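Local coordinates for phosphatidylinositol-specific phospholipase C (Listeria monocytogenes, PDB 2PLC), which belongs to the phosphatidylinositol-specific phospholipase C family and contains an X domain of the TIM-barrel class, at residues Q46-L50 and Y51-E55; N70-G74 and P75-N79. All coordinates share one frame; numbering follows the deposited sequence.

Contact 1 of 2, residues Q46-L50 and Y51-E55; sequences QTMSL and YQQLE
The carboxamide of Gln-53 reaches back to the backbone of Met-48, and its plane contains the partner: Met-48 O lies only 3° out of it, 3.0 Å from Gln-53 NE2. The N-H points almost straight at the oxygen (167°), yet stands well above the Met-48 carbonyl plane. The side chains of Gln-46 and Gln-53 cross at about a right angle, Gln-46 CG 3.9 Å from Gln-53 NE2, while Gln-46 NE2 bonds to His-25 O and Met-257 O. Gln-53 is extended beyond CG, which lets the amide reach back beyond the helix start to Met-48 O, while its CG packs on Met-48 CB at 3.8 Å. Gln-53 OE1 bonds to Thr-24 OG1 and NE2 also to Thr-27 O, consistent with a fixed rotation of this buried amide.

Ser-49 is the N-cap: its OG accepts a weak bond from Gln-52 N at 3.5 Å, made possible by a chi1 of 67° that turns the hydroxyl back over the helix start. Regular helical bonding follows, Gln-53 N to Ser-49 O at 3.0 Å and Leu-54 N to Leu-50 O at 3.2 Å. The loop after helix 40-43 thus enters helix 50-55, whose Leu-50 and Leu-54 side chains pack on Val-85, Ile-89 and Phe-92 of helix 82-95.

Contact 2 of 2, residues N70-G74 and P75-N79; sequences NIYHG and PIFLN
His-73 and Ile-76 close a tight two-residue hairpin by bonding to each other twice: His-73 N donates to Ile-76 O at 2.8 Å, and Ile-76 N to His-73 O at 3.1 Å. The first donor lies in the carbonyl plane of Ile-76; Ile-76 N stands 60° out of the carbonyl plane of His-73, with a C=O...N angle of 118°, a steep approach that goes with the tight turn. Gly-74 and Pro-75 occupy the corners of this type II' turn, the glycine having positive phi. Outside the hairpin, Glu-108 accepts from Gly-74 N, and Lys-66 donates to Gly-74 O.

Further along, Leu-78 N donates to Ile-71 O at 2.9 Å, nearly straight. The intervening Tyr-72 and Phe-77 form a non-hydrogen-bonded pair, so their amides look outward: Tyr-72 bonds with the backbone of Arg-64, Phe-77 with that of Asp-33. On their shared face Phe-77 CD1 lies over the rim of the Tyr-72 ring, the planes inclined at 47°, and Tyr-72 OH bonds to Asn-68. Phe-77 CE1 also meets Asn-70 CB at 3.7 Å. Ile-71 CG2 touches Leu-78 CD1 at 3.8 Å, both residues being buried.

Backbone polarity is thus met partly within the hairpin and partly by neighbouring segments. Charged groups at Gly-74 probably polarise the turn amides, consistent with a turn held by the surrounding fold as well as by its own bonds.

Overall arrangement
Contacts 1 and 2 follow each other along the chain within the X-domain region, their centres about 17 Å apart and their nearest atoms about 8 Å apart, without touching. Both are local and partly buried, but contact 1 is nearer the middle of the chain, about 13 Å from its centre against 18 Å. They hold different elements: residues 46-55 join a loop to a helix start, whereas residues 70-79 pair two short antiparallel strands. A buried side-chain amide and a capping hydroxyl supplement helical bonding in the first; the second relies on main-chain bonds across a turn, with aromatic side chains on one face and aliphatic packing against neighbouring elements.

Contact 1 of 2, residues Q46-L50 and Y51-E55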
loop_
_atom_site.group_PDB
_atom_site.type_symbol
_atom_site.label_atom_id
_atom_site.label_comp_id
_atom_site.label_asym_id
_atom_site.label_seq_id
_atom_site.Cartn_x
_atom_site.Cartn_y
_atom_site.Cartn_z
ATOM N N GLN A 46 -7.885 10.752 1.306
ATOM C CA GLN A 46 -6.667 11.441 0.875
ATOM C C GLN A 46 -6.944 12.832 0.290
ATOM O O GLN A 46 -8.071 13.158 -0.077
ATOM C CB GLN A 46 -5.937 10.610 -0.192
ATOM C CG GLN A 46 -5.678 9.152 0.161
ATOM C CD GLN A 46 -4.713 8.982 1.322
ATOM O OE1 GLN A 46 -3.867 9.839 1.564
ATOM N NE2 GLN A 46 -4.836 7.871 2.045
ATOM N N THR A 47 -5.899 13.652 0.216
ATOM C CA THR A 47 -6.006 14.984 -0.370
ATOM C C THR A 47 -5.043 15.079 -1.552
ATOM O O THR A 47 -5.279 15.834 -2.491
ATOM C CB THR A 47 -5.684 16.105 0.638
ATOM O OG1 THR A 47 -4.383 15.896 1.193
ATOM C CG2 THR A 47 -6.724 16.142 1.739
ATOM N N MET A 48 -3.955 14.312 -1.488
ATOM C CA MET A 48 -2.955 14.277 -2.554
ATOM C C MET A 48 -3.364 13.303 -3.643
ATOM O O MET A 48 -3.966 12.270 -3.358
ATOM C CB MET A 48 -1.581 13.854 -2.011
ATOM C CG MET A 48 -0.855 14.917 -1.192
ATOM S SD MET A 48 0.772 14.358 -0.603
ATOM C CE MET A 48 0.282 13.055 0.553
ATOM N N SER A 49 -3.068 13.645 -4.894
ATOM C CA SER A 49 -3.384 12.760 -6.009
ATOM C C SER A 49 -2.361 11.627 -5.980
ATOM O O SER A 49 -1.350 11.717 -5.271
ATOM C CB SER A 49 -3.311 13.503 -7.351
ATOM O OG SER A 49 -1.987 13.897 -7.652
ATOM N N LEU A 50 -2.619 10.574 -6.750
ATOM C CA LEU A 50 -1.729 9.417 -6.801
ATOM C C LEU A 50 -0.295 9.827 -7.064
ATOM O O LEU A 50 0.611 9.459 -6.326
ATOM C CB LEU A 50 -2.187 8.437 -7.888
ATOM C CG LEU A 50 -1.322 7.208 -8.183
ATOM C CD1 LEU A 50 -1.043 6.415 -6.917
ATOM C CD2 LEU A 50 -2.036 6.340 -9.191
ATOM N N TYR A 51 -0.112 10.660 -8.076
ATOM C CA TYR A 51 1.216 11.106 -8.444
ATOM C C TYR A 51 1.907 11.917 -7.352
ATOM O O TYR A 51 3.116 11.791 -7.150
ATOM C CB TYR A 51 1.160 11.891 -9.747
ATOM C CG TYR A 51 2.535 12.155 -10.281
ATOM C CD1 TYR A 51 3.301 11.115 -10.813
ATOM C CD2 TYR A 51 3.115 13.419 -10.159
ATOM C CE1 TYR A 51 4.630 11.321 -11.204
ATOM C CE2 TYR A 51 4.441 13.646 -10.542
ATOM C CZ TYR A 51 5.199 12.593 -11.062
ATOM O OH TYR A 51 6.529 12.808 -11.419
ATOM N N GLN A 52 1.144 12.746 -6.647
ATOM C CA GLN A 52 1.714 13.556 -5.577
ATOM C C GLN A 52 2.179 12.678 -4.422
ATOM O O GLN A 52 3.196 12.966 -3.790
ATOM C CB GLN A 52 0.695 14.566 -5.065
ATOM C CG GLN A 52 0.210 15.533 -6.108
ATOM C CD GLN A 52 -0.659 16.611 -5.516
ATOM O OE1 GLN A 52 -0.396 17.797 -5.696
ATOM N NE2 GLN A 52 -1.696 16.207 -4.786
ATOM N N GLN A 53 1.417 11.623 -4.144
ATOM C CA GLN A 53 1.735 10.689 -3.066
ATOM C C GLN A 53 3.053 9.970 -3.338
ATOM O O GLN A 53 3.878 9.806 -2.439
ATOM C CB GLN A 53 0.618 9.662 -2.908
ATOM C CG GLN A 53 -0.701 10.230 -2.414
ATOM C CD GLN A 53 -1.781 9.171 -2.332
ATOM O OE1 GLN A 53 -1.505 8.018 -1.997
ATOM N NE2 GLN A 53 -3.016 9.550 -2.654
ATOM N N LEU A 54 3.254 9.564 -4.588
ATOM C CA LEU A 54 4.484 8.877 -4.971
ATOM C C LEU A 54 5.678 9.809 -4.795
ATOM O O LEU A 54 6.685 9.422 -4.209
ATOM C CB LEU A 54 4.391 8.365 -6.410
ATOM C CG LEU A 54 3.312 7.307 -6.675
ATOM C CD1 LEU A 54 3.360 6.858 -8.131
ATOM C CD2 LEU A 54 3.502 6.121 -5.746
ATOM N N GLU A 55 5.554 11.043 -5.271
ATOM C CA GLU A 55 6.634 12.019 -5.129
ATOM C C GLU A 55 6.882 12.390 -3.666
ATOM O O GLU A 55 7.969 12.843 -3.316
ATOM C CB GLU A 55 6.343 13.290 -5.931
ATOM C CG GLU A 55 6.413 13.117 -7.434
ATOM C CD GLU A 55 6.813 14.402 -8.151
ATOM O OE1 GLU A 55 6.357 15.497 -7.739
ATOM O OE2 GLU A 55 7.596 14.309 -9.127
#

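Contact 2 of 2, residues N70-G74 and P75-N79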
loop_
_atom_site.group_PDB
_atom_site.type_symbol
_atom_site.label_atom_id
_atom_site.label_comp_id
_atom_site.label_asym_id
_atom_site.label_seq_id
_atom_site.Cartn_x
_atom_site.Cartn_y
_atom_site.Cartn_z
ATOM N N ASN A 70 -12.749 0.246 -13.591
ATOM C CA ASN A 70 -12.767 1.593 -13.032
ATOM C C ASN A 70 -12.498 1.532 -11.537
ATOM O O ASN A 70 -12.751 0.509 -10.903
ATOM C CB ASN A 70 -14.115 2.274 -13.279
ATOM C CG ASN A 70 -14.263 2.801 -14.691
ATOM O OD1 ASN A 70 -15.378 3.008 -15.161
ATOM N ND2 ASN A 70 -13.142 3.040 -15.368
ATOM N N ILE A 71 -12.003 2.641 -10.986
ATOM C CA ILE A 71 -11.679 2.749 -9.568
ATOM C C ILE A 71 -12.918 3.136 -8.768
ATOM O O ILE A 71 -13.601 4.114 -9.089
ATOM C CB ILE A 71 -10.545 3.778 -9.321
ATOM C CG1 ILE A 71 -9.333 3.459 -10.212
ATOM C CG2 ILE A 71 -10.143 3.783 -7.853
ATOM C CD1 ILE A 71 -8.885 2.009 -10.175
ATOM N N TYR A 72 -13.194 2.362 -7.722
ATOM C CA TYR A 72 -14.368 2.580 -6.886
ATOM C C TYR A 72 -14.126 2.570 -5.380
ATOM O O TYR A 72 -13.060 2.205 -4.886
ATOM C CB TYR A 72 -15.432 1.511 -7.180
ATOM C CG TYR A 72 -16.165 1.661 -8.493
ATOM C CD1 TYR A 72 -15.604 1.205 -9.683
ATOM C CD2 TYR A 72 -17.427 2.254 -8.543
ATOM C CE1 TYR A 72 -16.279 1.337 -10.891
ATOM C CE2 TYR A 72 -18.109 2.391 -9.746
ATOM C CZ TYR A 72 -17.527 1.933 -10.914
ATOM O OH TYR A 72 -18.188 2.079 -12.109
ATOM N N HIS A 73 -15.171 2.975 -4.673
ATOM C CA HIS A 73 -15.216 2.993 -3.224
ATOM C C HIS A 73 -16.649 2.535 -3.004
ATOM O O HIS A 73 -17.555 3.344 -2.797
ATOM C CB HIS A 73 -15.014 4.401 -2.678
ATOM C CG HIS A 73 -15.048 4.470 -1.184
ATOM N ND1 HIS A 73 -16.221 4.438 -0.460
ATOM C CD2 HIS A 73 -14.050 4.547 -0.275
ATOM C CE1 HIS A 73 -15.941 4.491 0.830
ATOM N NE2 HIS A 73 -14.630 4.558 0.969
ATOM N N GLY A 74 -16.854 1.227 -3.125
ATOM C CA GLY A 74 -18.186 0.674 -2.992
ATOM C C GLY A 74 -18.954 1.071 -4.241
ATOM O O GLY A 74 -18.486 0.841 -5.358
ATOM N N PRO A 75 -20.123 1.704 -4.085
ATOM C CA PRO A 75 -20.951 2.139 -5.215
ATOM C C PRO A 75 -20.513 3.503 -5.746
ATOM O O PRO A 75 -21.126 4.052 -6.661
ATOM C CB PRO A 75 -22.333 2.226 -4.585
ATOM C CG PRO A 75 -22.017 2.747 -3.211
ATOM C CD PRO A 75 -20.814 1.933 -2.800
ATOM N N ILE A 76 -19.460 4.050 -5.148
ATOM C CA ILE A 76 -18.947 5.359 -5.519
ATOM C C ILE A 76 -17.802 5.294 -6.524
ATOM O O ILE A 76 -16.755 4.706 -6.249
ATOM C CB ILE A 76 -18.484 6.121 -4.259
ATOM C CG1 ILE A 76 -19.669 6.326 -3.318
ATOM C CG2 ILE A 76 -17.863 7.460 -4.627
ATOM C CD1 ILE A 76 -19.281 6.887 -1.977
ATOM N N PHE A 77 -18.025 5.883 -7.698
ATOM C CA PHE A 77 -17.015 5.940 -8.750
ATOM C C PHE A 77 -16.019 7.027 -8.350
ATOM O O PHE A 77 -16.421 8.134 -7.987
ATOM C CB PHE A 77 -17.680 6.291 -10.083
ATOM C CG PHE A 77 -16.714 6.490 -11.221
ATOM C CD1 PHE A 77 -15.635 5.627 -11.406
ATOM C CD2 PHE A 77 -16.890 7.540 -12.116
ATOM C CE1 PHE A 77 -14.748 5.809 -12.461
ATOM C CE2 PHE A 77 -16.006 7.730 -13.176
ATOM C CZ PHE A 77 -14.932 6.861 -13.348
ATOM N N LEU A 78 -14.724 6.719 -8.429
ATOM C CA LEU A 78 -13.696 7.677 -8.043
ATOM C C LEU A 78 -13.054 8.477 -9.176
ATOM O O LEU A 78 -11.965 9.019 -9.008
ATOM C CB LEU A 78 -12.621 6.984 -7.199
ATOM C CG LEU A 78 -13.088 6.356 -5.878
ATOM C CD1 LEU A 78 -11.903 5.764 -5.145
ATOM C CD2 LEU A 78 -13.770 7.397 -5.008
ATOM N N ASN A 79 -13.737 8.580 -10.315
ATOM C CA ASN A 79 -13.217 9.334 -11.462
ATOM C C ASN A 79 -11.793 8.951 -11.858
ATOM O O ASN A 79 -10.934 9.816 -12.073
ATOM C CB ASN A 79 -13.303 10.846 -11.207
ATOM C CG ASN A 79 -14.712 11.385 -11.355
ATOM O OD1 ASN A 79 -15.683 10.627 -11.350
ATOM N ND2 ASN A 79 -14.831 12.698 -11.497
#